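Local coordinates for SspB protein (Streptomyces clavuligerus, PDB 6JUF), which probably acts as a DNA-cutting nuclease in a bacterial anti-phage defence system that senses DNA phosphorothioation, at residues F14-T19 against M60-R65; A128-V133 against Q150-H155; H286-L291 against T301-P306. One frame throughout, in Å; residues are numbered along the deposited sequence.

Interaction 1 of 3, residues F14-T19 against M60-R65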
loop_
_atom_site.group_PDB
_atom_site.type_symbol
_atom_site.label_atom_id
_atom_site.label_comp_id
_atom_site.label_asym_id
_atom_site.label_seq_id
_atom_site.Cartn_x
_atom_site.Cartn_y
_atom_site.Cartn_z
ATOM N N PHE B 14 -11.441 -7.826 21.266
ATOM C CA PHE B 14 -10.984 -8.970 20.448
ATOM C C PHE B 14 -11.892 -9.164 19.230
ATOM O O PHE B 14 -13.130 -9.131 19.352
ATOM C CB PHE B 14 -10.988 -10.270 21.303
ATOM C CG PHE B 14 -10.066 -10.180 22.489
ATOM C CD1 PHE B 14 -8.714 -10.587 22.379
ATOM C CD2 PHE B 14 -10.524 -9.628 23.693
ATOM C CE1 PHE B 14 -7.864 -10.418 23.469
ATOM C CE2 PHE B 14 -9.664 -9.513 24.771
ATOM C CZ PHE B 14 -8.357 -9.896 24.656
ATOM N N ALA B 15 -11.252 -9.308 18.067
ATOM C CA ALA B 15 -11.890 -9.720 16.796
ATOM C C ALA B 15 -12.920 -8.711 16.297
ATOM O O ALA B 15 -13.741 -9.060 15.482
ATOM C CB ALA B 15 -12.501 -11.119 16.921
ATOM N N ARG B 16 -12.905 -7.472 16.783
ATOM C CA ARG B 16 -13.911 -6.487 16.285
ATOM C C ARG B 16 -13.606 -6.058 14.841
ATOM O O ARG B 16 -14.472 -5.440 14.177
ATOM C CB ARG B 16 -13.894 -5.239 17.174
ATOM C CG ARG B 16 -14.105 -5.523 18.650
ATOM C CD ARG B 16 -15.509 -5.334 19.088
ATOM N NE ARG B 16 -15.655 -5.517 20.551
ATOM C CZ ARG B 16 -16.340 -4.674 21.329
ATOM N NH1 ARG B 16 -16.947 -3.573 20.804
ATOM N NH2 ARG B 16 -16.446 -4.899 22.640
ATOM N N HIS B 17 -12.408 -6.376 14.311
ATOM C CA HIS B 17 -12.071 -6.133 12.911
ATOM C C HIS B 17 -12.647 -7.209 12.021
ATOM O O HIS B 17 -12.566 -7.126 10.782
ATOM C CB HIS B 17 -10.539 -6.162 12.758
ATOM C CG HIS B 17 -9.899 -7.275 13.576
ATOM N ND1 HIS B 17 -9.982 -8.587 13.198
ATOM C CD2 HIS B 17 -9.211 -7.251 14.793
ATOM C CE1 HIS B 17 -9.328 -9.347 14.159
ATOM N NE2 HIS B 17 -8.875 -8.502 15.103
ATOM N N GLU B 18 -13.224 -8.244 12.622
ATOM C CA GLU B 18 -13.812 -9.418 11.888
ATOM C C GLU B 18 -12.872 -10.022 10.879
ATOM O O GLU B 18 -13.292 -10.506 9.814
ATOM C CB GLU B 18 -15.193 -9.035 11.235
ATOM C CG GLU B 18 -16.180 -8.653 12.330
ATOM C CD GLU B 18 -17.496 -8.123 11.812
ATOM O OE1 GLU B 18 -18.141 -8.956 11.159
ATOM O OE2 GLU B 18 -17.929 -6.991 12.131
ATOM N N THR B 19 -11.602 -10.068 11.249
ATOM C CA THR B 19 -10.478 -10.588 10.429
ATOM C C THR B 19 -10.089 -9.715 9.256
ATOM O O THR B 19 -9.235 -10.126 8.453
ATOM C CB THR B 19 -10.594 -12.085 9.930
ATOM O OG1 THR B 19 -11.465 -12.221 8.795
ATOM C CG2 THR B 19 -11.075 -13.024 11.066
ATOM N N MET B 60 -13.874 -0.722 10.058
ATOM C CA MET B 60 -13.294 0.593 9.715
ATOM C C MET B 60 -13.246 1.530 10.950
ATOM O O MET B 60 -12.224 2.167 11.215
ATOM C CB MET B 60 -14.116 1.223 8.588
ATOM C CG MET B 60 -13.621 2.594 8.121
ATOM S SD MET B 60 -14.773 3.244 6.920
ATOM C CE MET B 60 -13.724 4.261 5.892
ATOM N N ARG B 61 -14.358 1.569 11.702
ATOM C CA ARG B 61 -14.437 2.320 12.946
ATOM C C ARG B 61 -13.369 1.854 13.950
ATOM O O ARG B 61 -12.649 2.689 14.553
ATOM C CB ARG B 61 -15.853 2.118 13.504
ATOM C CG ARG B 61 -16.129 2.757 14.891
ATOM C CD ARG B 61 -17.523 2.329 15.351
ATOM N NE ARG B 61 -17.785 2.796 16.682
ATOM C CZ ARG B 61 -18.990 2.711 17.249
ATOM N NH1 ARG B 61 -20.004 2.187 16.531
ATOM N NH2 ARG B 61 -19.168 3.143 18.492
ATOM N N TYR B 62 -13.259 0.520 14.115
ATOM C CA TYR B 62 -12.320 -0.103 15.027
ATOM C C TYR B 62 -10.872 0.333 14.707
ATOM O O TYR B 62 -10.116 0.722 15.571
ATOM C CB TYR B 62 -12.477 -1.645 15.008
ATOM C CG TYR B 62 -11.318 -2.285 15.747
ATOM C CD1 TYR B 62 -11.313 -2.411 17.143
ATOM C CD2 TYR B 62 -10.184 -2.729 15.008
ATOM C CE1 TYR B 62 -10.199 -2.927 17.797
ATOM C CE2 TYR B 62 -9.079 -3.276 15.681
ATOM C CZ TYR B 62 -9.113 -3.353 17.090
ATOM O OH TYR B 62 -8.013 -3.847 17.749
ATOM N N TRP B 63 -10.525 0.266 13.429
ATOM C CA TRP B 63 -9.134 0.524 13.021
ATOM C C TRP B 63 -8.793 1.970 13.307
ATOM O O TRP B 63 -7.677 2.280 13.735
ATOM C CB TRP B 63 -8.810 0.116 11.589
ATOM C CG TRP B 63 -8.622 -1.348 11.462
ATOM C CD1 TRP B 63 -9.316 -2.229 10.647
ATOM C CD2 TRP B 63 -7.613 -2.156 12.173
ATOM N NE1 TRP B 63 -8.832 -3.544 10.828
ATOM C CE2 TRP B 63 -7.802 -3.547 11.722
ATOM C CE3 TRP B 63 -6.574 -1.864 13.082
ATOM C CZ2 TRP B 63 -7.015 -4.597 12.215
ATOM C CZ3 TRP B 63 -5.787 -2.939 13.559
ATOM C CH2 TRP B 63 -6.010 -4.254 13.134
ATOM N N SER B 64 -9.724 2.888 13.050
ATOM C CA SER B 64 -9.424 4.311 13.387
ATOM C C SER B 64 -9.167 4.506 14.889
ATOM O O SER B 64 -8.220 5.218 15.230
ATOM C CB SER B 64 -10.607 5.183 13.009
ATOM O OG SER B 64 -10.510 5.428 11.624
ATOM N N ARG B 65 -9.983 3.887 15.771
ATOM C CA ARG B 65 -9.794 3.978 17.227
ATOM C C ARG B 65 -8.452 3.315 17.604
ATOM O O ARG B 65 -7.682 3.830 18.400
ATOM C CB ARG B 65 -10.983 3.282 17.881
ATOM C CG ARG B 65 -11.316 3.494 19.361
ATOM C CD ARG B 65 -12.739 2.941 19.580
ATOM N NE ARG B 65 -12.936 1.433 19.654
ATOM C CZ ARG B 65 -13.947 0.706 19.107
ATOM N NH1 ARG B 65 -14.888 1.277 18.341
ATOM N NH2 ARG B 65 -14.010 -0.596 19.268
#
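An aromatic cluster of H17, Y62 and W63 joins the loop between helices 5-9 and 24-34 to helix 57-66. The H17 ring turns its edge to the face of Y62 in an offset edge-to-face pair: the centroids are 5.9 Å apart, the planes stand at 66°, and H17 CD2 comes 4.1 Å from Y62 CE2. CG of H17 lies between backbone N and carbonyl carbon (chi1 41°), the setting from which the ring meets Y62. Against W63 the imidazole is nearly parallel, at 19°, yet slid so far that the rings barely overlap; the closest touch is H17 CB on W63 NE1, 3.7 Å away, and that nitrogen is hydrogen-bonded to F20 O.

Within this loop A15 to E18 form a type I beta turn, closed by E18 N to A15 O at 3.0 Å. E18 has been seen to bind magnesium in this protein, although none is bound to this chain. One residue further on, T19 N donates to H17 ND1 at 2.9 Å, close to the ring plane, while D172 bonds H17 NE2; with both nitrogens engaged, the ring's rotation is fixed.

R16 lays its CB 3.8 Å from Y62 CD1. Its guanidinium ends near a like charge, R16 NH1 being 4.5 Å from R65 NH2, a proximity that the R65 salt bridge to E72 would be expected to ease.

Interaction 2 of 3, residues A128-V133 against Q150-H155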
loop_
_atom_site.group_PDB
_atom_site.type_symbol
_atom_site.label_atom_id
_atom_site.label_comp_id
_atom_site.label_asym_id
_atom_site.label_seq_id
_atom_site.Cartn_x
_atom_site.Cartn_y
_atom_site.Cartn_z
ATOM N N ALA B 128 -5.703 -3.203 21.004
ATOM C CA ALA B 128 -5.307 -4.462 20.340
ATOM C C ALA B 128 -4.579 -5.434 21.257
ATOM O O ALA B 128 -3.367 -5.664 21.086
ATOM C CB ALA B 128 -4.491 -4.159 19.055
ATOM N N PRO B 129 -5.285 -5.972 22.267
ATOM C CA PRO B 129 -4.550 -6.824 23.246
ATOM C C PRO B 129 -3.787 -7.975 22.615
ATOM O O PRO B 129 -2.717 -8.346 23.091
ATOM C CB PRO B 129 -5.660 -7.290 24.209
ATOM C CG PRO B 129 -6.990 -6.971 23.475
ATOM C CD PRO B 129 -6.686 -5.707 22.682
ATOM N N SER B 130 -4.363 -8.585 21.589
ATOM C CA SER B 130 -3.705 -9.747 20.935
ATOM C C SER B 130 -2.383 -9.353 20.324
ATOM O O SER B 130 -1.382 -10.099 20.413
ATOM C CB SER B 130 -4.605 -10.458 19.925
ATOM O OG SER B 130 -5.633 -11.140 20.617
ATOM N N TRP B 131 -2.381 -8.181 19.698
ATOM C CA TRP B 131 -1.106 -7.632 19.164
ATOM C C TRP B 131 -0.111 -7.335 20.254
ATOM O O TRP B 131 1.095 -7.621 20.109
ATOM C CB TRP B 131 -1.385 -6.312 18.425
ATOM C CG TRP B 131 -1.851 -6.494 16.973
ATOM C CD1 TRP B 131 -1.137 -6.143 15.856
ATOM C CD2 TRP B 131 -3.160 -6.962 16.486
ATOM N NE1 TRP B 131 -1.880 -6.349 14.698
ATOM C CE2 TRP B 131 -3.112 -6.877 15.032
ATOM C CE3 TRP B 131 -4.350 -7.424 17.100
ATOM C CZ2 TRP B 131 -4.195 -7.260 14.230
ATOM C CZ3 TRP B 131 -5.414 -7.826 16.297
ATOM C CH2 TRP B 131 -5.347 -7.773 14.898
ATOM N N TYR B 132 -0.586 -6.724 21.331
ATOM C CA TYR B 132 0.276 -6.449 22.498
ATOM C C TYR B 132 0.907 -7.757 23.061
ATOM O O TYR B 132 2.104 -7.819 23.278
ATOM C CB TYR B 132 -0.478 -5.652 23.598
ATOM C CG TYR B 132 0.509 -5.196 24.646
ATOM C CD1 TYR B 132 0.834 -6.018 25.741
ATOM C CD2 TYR B 132 1.087 -3.921 24.571
ATOM C CE1 TYR B 132 1.748 -5.585 26.697
ATOM C CE2 TYR B 132 2.025 -3.501 25.514
ATOM C CZ TYR B 132 2.357 -4.341 26.544
ATOM O OH TYR B 132 3.256 -3.922 27.473
ATOM N N VAL B 133 0.127 -8.822 23.234
ATOM C CA VAL B 133 0.715 -10.109 23.676
ATOM C C VAL B 133 1.758 -10.570 22.650
ATOM O O VAL B 133 2.868 -10.948 23.009
ATOM C CB VAL B 133 -0.371 -11.213 23.827
ATOM C CG1 VAL B 133 0.324 -12.560 24.201
ATOM C CG2 VAL B 133 -1.354 -10.825 24.933
ATOM N N GLN B 150 -2.778 -19.894 22.033
ATOM C CA GLN B 150 -2.747 -20.398 23.433
ATOM C C GLN B 150 -2.075 -19.418 24.404
ATOM O O GLN B 150 -2.536 -19.222 25.550
ATOM C CB GLN B 150 -2.136 -21.812 23.493
ATOM C CG GLN B 150 -3.126 -22.844 22.953
ATOM C CD GLN B 150 -4.514 -22.768 23.617
ATOM O OE1 GLN B 150 -5.563 -22.622 22.929
ATOM N NE2 GLN B 150 -4.537 -22.894 24.959
ATOM N N VAL B 151 -1.013 -18.749 23.947
ATOM C CA VAL B 151 -0.385 -17.740 24.781
ATOM C C VAL B 151 -1.323 -16.572 25.082
ATOM O O VAL B 151 -1.419 -16.127 26.209
ATOM C CB VAL B 151 0.983 -17.304 24.225
ATOM C CG1 VAL B 151 1.609 -16.213 25.109
ATOM C CG2 VAL B 151 1.888 -18.502 24.264
ATOM N N ILE B 152 -2.041 -16.109 24.060
ATOM C CA ILE B 152 -2.977 -15.026 24.290
ATOM C C ILE B 152 -4.094 -15.471 25.260
ATOM O O ILE B 152 -4.424 -14.734 26.156
ATOM C CB ILE B 152 -3.573 -14.474 22.995
ATOM C CG1 ILE B 152 -2.448 -13.880 22.130
ATOM C CG2 ILE B 152 -4.625 -13.443 23.328
ATOM C CD1 ILE B 152 -2.783 -13.766 20.654
ATOM N N VAL B 153 -4.615 -16.692 25.061
ATOM C CA VAL B 153 -5.659 -17.240 25.950
ATOM C C VAL B 153 -5.160 -17.195 27.412
ATOM O O VAL B 153 -5.886 -16.794 28.285
ATOM C CB VAL B 153 -6.017 -18.678 25.579
ATOM C CG1 VAL B 153 -6.780 -19.420 26.706
ATOM C CG2 VAL B 153 -6.748 -18.702 24.242
ATOM N N ARG B 154 -3.908 -17.629 27.644
ATOM C CA ARG B 154 -3.338 -17.673 28.984
ATOM C C ARG B 154 -3.384 -16.281 29.612
ATOM O O ARG B 154 -3.818 -16.112 30.750
ATOM C CB ARG B 154 -1.921 -18.270 28.906
ATOM C CG ARG B 154 -1.267 -18.610 30.244
ATOM C CD ARG B 154 0.195 -19.043 30.062
ATOM N NE ARG B 154 1.126 -17.896 30.107
ATOM C CZ ARG B 154 1.528 -17.283 31.230
ATOM N NH1 ARG B 154 1.090 -17.679 32.422
ATOM N NH2 ARG B 154 2.375 -16.270 31.176
ATOM N N HIS B 155 -2.935 -15.271 28.844
ATOM C CA HIS B 155 -2.921 -13.891 29.318
ATOM C C HIS B 155 -4.312 -13.317 29.552
ATOM O O HIS B 155 -4.575 -12.611 30.533
ATOM C CB HIS B 155 -2.096 -12.998 28.354
ATOM C CG HIS B 155 -0.645 -12.991 28.698
ATOM N ND1 HIS B 155 0.282 -13.737 28.040
ATOM C CD2 HIS B 155 0.013 -12.373 29.733
ATOM C CE1 HIS B 155 1.479 -13.584 28.635
ATOM N NE2 HIS B 155 1.311 -12.757 29.677
#
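V133 makes the central contact between helix 129-137 and helix 145-159, and each of its side-chain carbons has a partner. Its CB lies 3.8 Å from I152 CG1. From there CG1, anti to the backbone N (chi1 176°), reaches into the facing helix: it sits 3.7 Å from I152 CG1, 4.0 Å from V151 CG1 and also near the imidazole of H155. The other branch, CG2, meets H155 CB at 4.1 Å. One valine is thus touched by residues 151, 152 and 155, spread over one turn of the opposing helix.

The short helical segments pass 9.8 Å apart with their N-to-C directions at 110°, a steep crossing that confines the contact to a small patch. I152 extends that patch along helix 129-137, placing CD1 3.8 Å from S130 CB and CG2 3.7 Å from S130 OG. The serine hydroxyl is meanwhile hydrogen-bonded to D172 of helix 166-180, and H155 ND1 makes a weak bond back to V151 O within its own helix.

No hydrogen bond crosses between the two segments, so their mutual fit rests mainly on apolar branches meeting at van der Waals distance, with the polar atom of S130 satisfied by a third helix.

Interaction 3 of 3, residues H286-L291 against T301-P306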
loop_
_atom_site.group_PDB
_atom_site.type_symbol
_atom_site.label_atom_id
_atom_site.label_comp_id
_atom_site.label_asym_id
_atom_site.label_seq_id
_atom_site.Cartn_x
_atom_site.Cartn_y
_atom_site.Cartn_z
ATOM N N HIS B 286 20.220 17.438 18.809
ATOM C CA HIS B 286 19.316 17.917 19.874
ATOM C C HIS B 286 20.110 18.063 21.143
ATOM O O HIS B 286 20.486 17.035 21.738
ATOM C CB HIS B 286 18.179 16.904 20.078
ATOM C CG HIS B 286 17.069 17.045 19.065
ATOM N ND1 HIS B 286 15.933 17.782 19.289
ATOM C CD2 HIS B 286 16.945 16.509 17.784
ATOM C CE1 HIS B 286 15.157 17.718 18.196
ATOM N NE2 HIS B 286 15.770 16.981 17.275
ATOM N N GLN B 287 20.368 19.293 21.579
ATOM C CA GLN B 287 21.210 19.512 22.729
ATOM C C GLN B 287 20.540 18.976 23.998
ATOM O O GLN B 287 21.262 18.611 24.941
ATOM C CB GLN B 287 21.594 20.988 22.832
ATOM C CG GLN B 287 22.812 21.212 23.759
ATOM C CD GLN B 287 22.419 21.425 25.207
ATOM O OE1 GLN B 287 21.303 21.881 25.488
ATOM N NE2 GLN B 287 23.343 21.112 26.145
ATOM N N GLU B 288 19.213 18.822 23.971
ATOM C CA GLU B 288 18.419 18.357 25.103
ATOM C C GLU B 288 18.556 16.852 25.324
ATOM O O GLU B 288 18.143 16.327 26.351
ATOM C CB GLU B 288 16.931 18.667 24.937
ATOM C CG GLU B 288 16.557 20.105 24.570
ATOM C CD GLU B 288 16.233 20.278 23.056
ATOM O OE1 GLU B 288 15.422 21.222 22.736
ATOM O OE2 GLU B 288 16.794 19.475 22.185
ATOM N N LEU B 289 19.167 16.142 24.382
ATOM C CA LEU B 289 19.259 14.693 24.472
ATOM C C LEU B 289 20.719 14.268 24.552
ATOM O O LEU B 289 21.560 14.782 23.846
ATOM C CB LEU B 289 18.619 14.013 23.232
ATOM C CG LEU B 289 17.151 14.385 22.994
ATOM C CD1 LEU B 289 16.697 13.688 21.712
ATOM C CD2 LEU B 289 16.227 14.022 24.173
ATOM N N GLN B 290 21.002 13.301 25.417
ATOM C CA GLN B 290 22.353 12.701 25.487
ATOM C C GLN B 290 22.258 11.195 25.697
ATOM O O GLN B 290 21.281 10.665 26.196
ATOM C CB GLN B 290 23.216 13.286 26.637
ATOM C CG GLN B 290 23.591 14.739 26.403
ATOM C CD GLN B 290 24.666 15.218 27.391
ATOM O OE1 GLN B 290 25.059 14.486 28.295
ATOM N NE2 GLN B 290 25.186 16.406 27.174
ATOM N N LEU B 291 23.296 10.510 25.284
ATOM C CA LEU B 291 23.520 9.149 25.706
ATOM C C LEU B 291 24.632 9.204 26.739
ATOM O O LEU B 291 25.695 9.725 26.454
ATOM C CB LEU B 291 23.936 8.223 24.570
ATOM C CG LEU B 291 22.834 7.787 23.577
ATOM C CD1 LEU B 291 23.388 6.583 22.819
ATOM C CD2 LEU B 291 21.543 7.342 24.267
ATOM N N THR B 301 19.238 10.396 28.145
ATOM C CA THR B 301 18.820 11.442 29.042
ATOM C C THR B 301 18.097 12.541 28.279
ATOM O O THR B 301 18.399 12.795 27.088
ATOM C CB THR B 301 19.995 12.014 29.837
ATOM O OG1 THR B 301 20.857 12.769 28.967
ATOM C CG2 THR B 301 20.728 10.857 30.553
ATOM N N PHE B 302 17.178 13.207 28.962
ATOM C CA PHE B 302 16.470 14.350 28.397
ATOM C C PHE B 302 16.313 15.462 29.459
ATOM O O PHE B 302 15.946 15.155 30.609
ATOM C CB PHE B 302 15.073 13.911 27.810
ATOM C CG PHE B 302 14.387 12.792 28.619
ATOM C CD1 PHE B 302 14.686 11.439 28.332
ATOM C CD2 PHE B 302 13.490 13.078 29.656
ATOM C CE1 PHE B 302 14.101 10.436 29.096
ATOM C CE2 PHE B 302 12.914 12.037 30.397
ATOM C CZ PHE B 302 13.219 10.727 30.105
ATOM N N THR B 303 16.626 16.714 29.079
ATOM C CA THR B 303 16.738 17.831 30.071
ATOM C C THR B 303 15.374 18.484 30.276
ATOM O O THR B 303 15.236 19.439 31.063
ATOM C CB THR B 303 17.720 18.904 29.586
ATOM O OG1 THR B 303 17.313 19.387 28.276
ATOM C CG2 THR B 303 19.153 18.389 29.549
ATOM N N SER B 304 14.360 17.988 29.546
ATOM C CA SER B 304 12.993 18.449 29.761
ATOM C C SER B 304 12.042 17.339 29.423
ATOM O O SER B 304 12.489 16.230 29.099
ATOM C CB SER B 304 12.670 19.751 28.978
ATOM O OG SER B 304 12.683 19.545 27.562
ATOM N N GLY B 305 10.743 17.578 29.576
ATOM C CA GLY B 305 9.720 16.531 29.457
ATOM C C GLY B 305 9.869 15.763 28.156
ATOM O O GLY B 305 9.945 16.362 27.078
ATOM N N PRO B 306 9.839 14.444 28.217
ATOM C CA PRO B 306 10.117 13.688 26.991
ATOM C C PRO B 306 9.000 13.684 25.945
ATOM O O PRO B 306 9.291 13.450 24.739
ATOM C CB PRO B 306 10.384 12.272 27.489
ATOM C CG PRO B 306 9.648 12.210 28.803
ATOM C CD PRO B 306 9.845 13.588 29.404
HETATM O O HOH W 1 20.071 15.281 28.208
#
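L289 lays its CD2 methyl against F302 CB at 3.8 Å, a touch between neighbouring strands on one face of a beta hairpin. The two residues form an antiparallel non-hydrogen-bonded pair, and both pack on L239 of helix 231-243. The F302 ring turns away from the leucine and has P306 CB over one face, offset toward the rim.

Q290 and T301 make up the adjoining hydrogen-bonded pair, with side chains on the other face. T301 N donates to Q290 O at 2.8 Å in an almost straight bond (172°), and Q290 N returns one to T301 O at 3.1 Å. OG1 of T301 stands between its own backbone N and carbonyl carbon (chi1 70°), which brings it 3.4 Å from Q290 CB.

The hairpin is the pair of strands 289-293 and 298-302, the latter also bordered by strand 250-253. This three-stranded sheet, with helices 231-243, 254-259 and 272-285 preceding the hairpin, is consistent with a winged-helix arrangement.

At the open end of the hairpin, H286 to L289 form a type I beta turn. T303 N donates to E288 O at 3.1 Å, with an N-H...O angle of 142°. The same oxygen accepts a CA-H contact from F302 CA at 3.3 Å and a hydrogen bond from a water 2.9 Å away, which also bonds T301 OG1 at 2.7 Å.

E288 O therefore gathers two hydrogen bonds and a CA-H contact next to the L289-F302 pair. The backbone bonds hold the strands together; the water links E288 O to the T301 hydroxyl, while L289 and F302 add an apolar contact on the other face.

How the interactions relate
Interactions 1, 2 and 3 follow one another along the chain, each closing before the next opens, and all belong to the DUF4007 region. Interactions 1 and 2 are neighbours, with centres 16 Å apart, and they touch directly: F14 packs on P129 and S130, while H17 and W63 both meet W131. Helix 166-180 borders both, its D172 bonding H17 and S130, so the loop that holds E18, a residue seen to bind magnesium, packs against helices 57-66, 129-137 and 166-180 through its neighbours F14 and H17. Interaction 3 stands apart in its hairpin, its centre 37 Å from that of interaction 1 on the opposite side of the chain's centre, and about 17 Å from interaction 2 between nearest atoms.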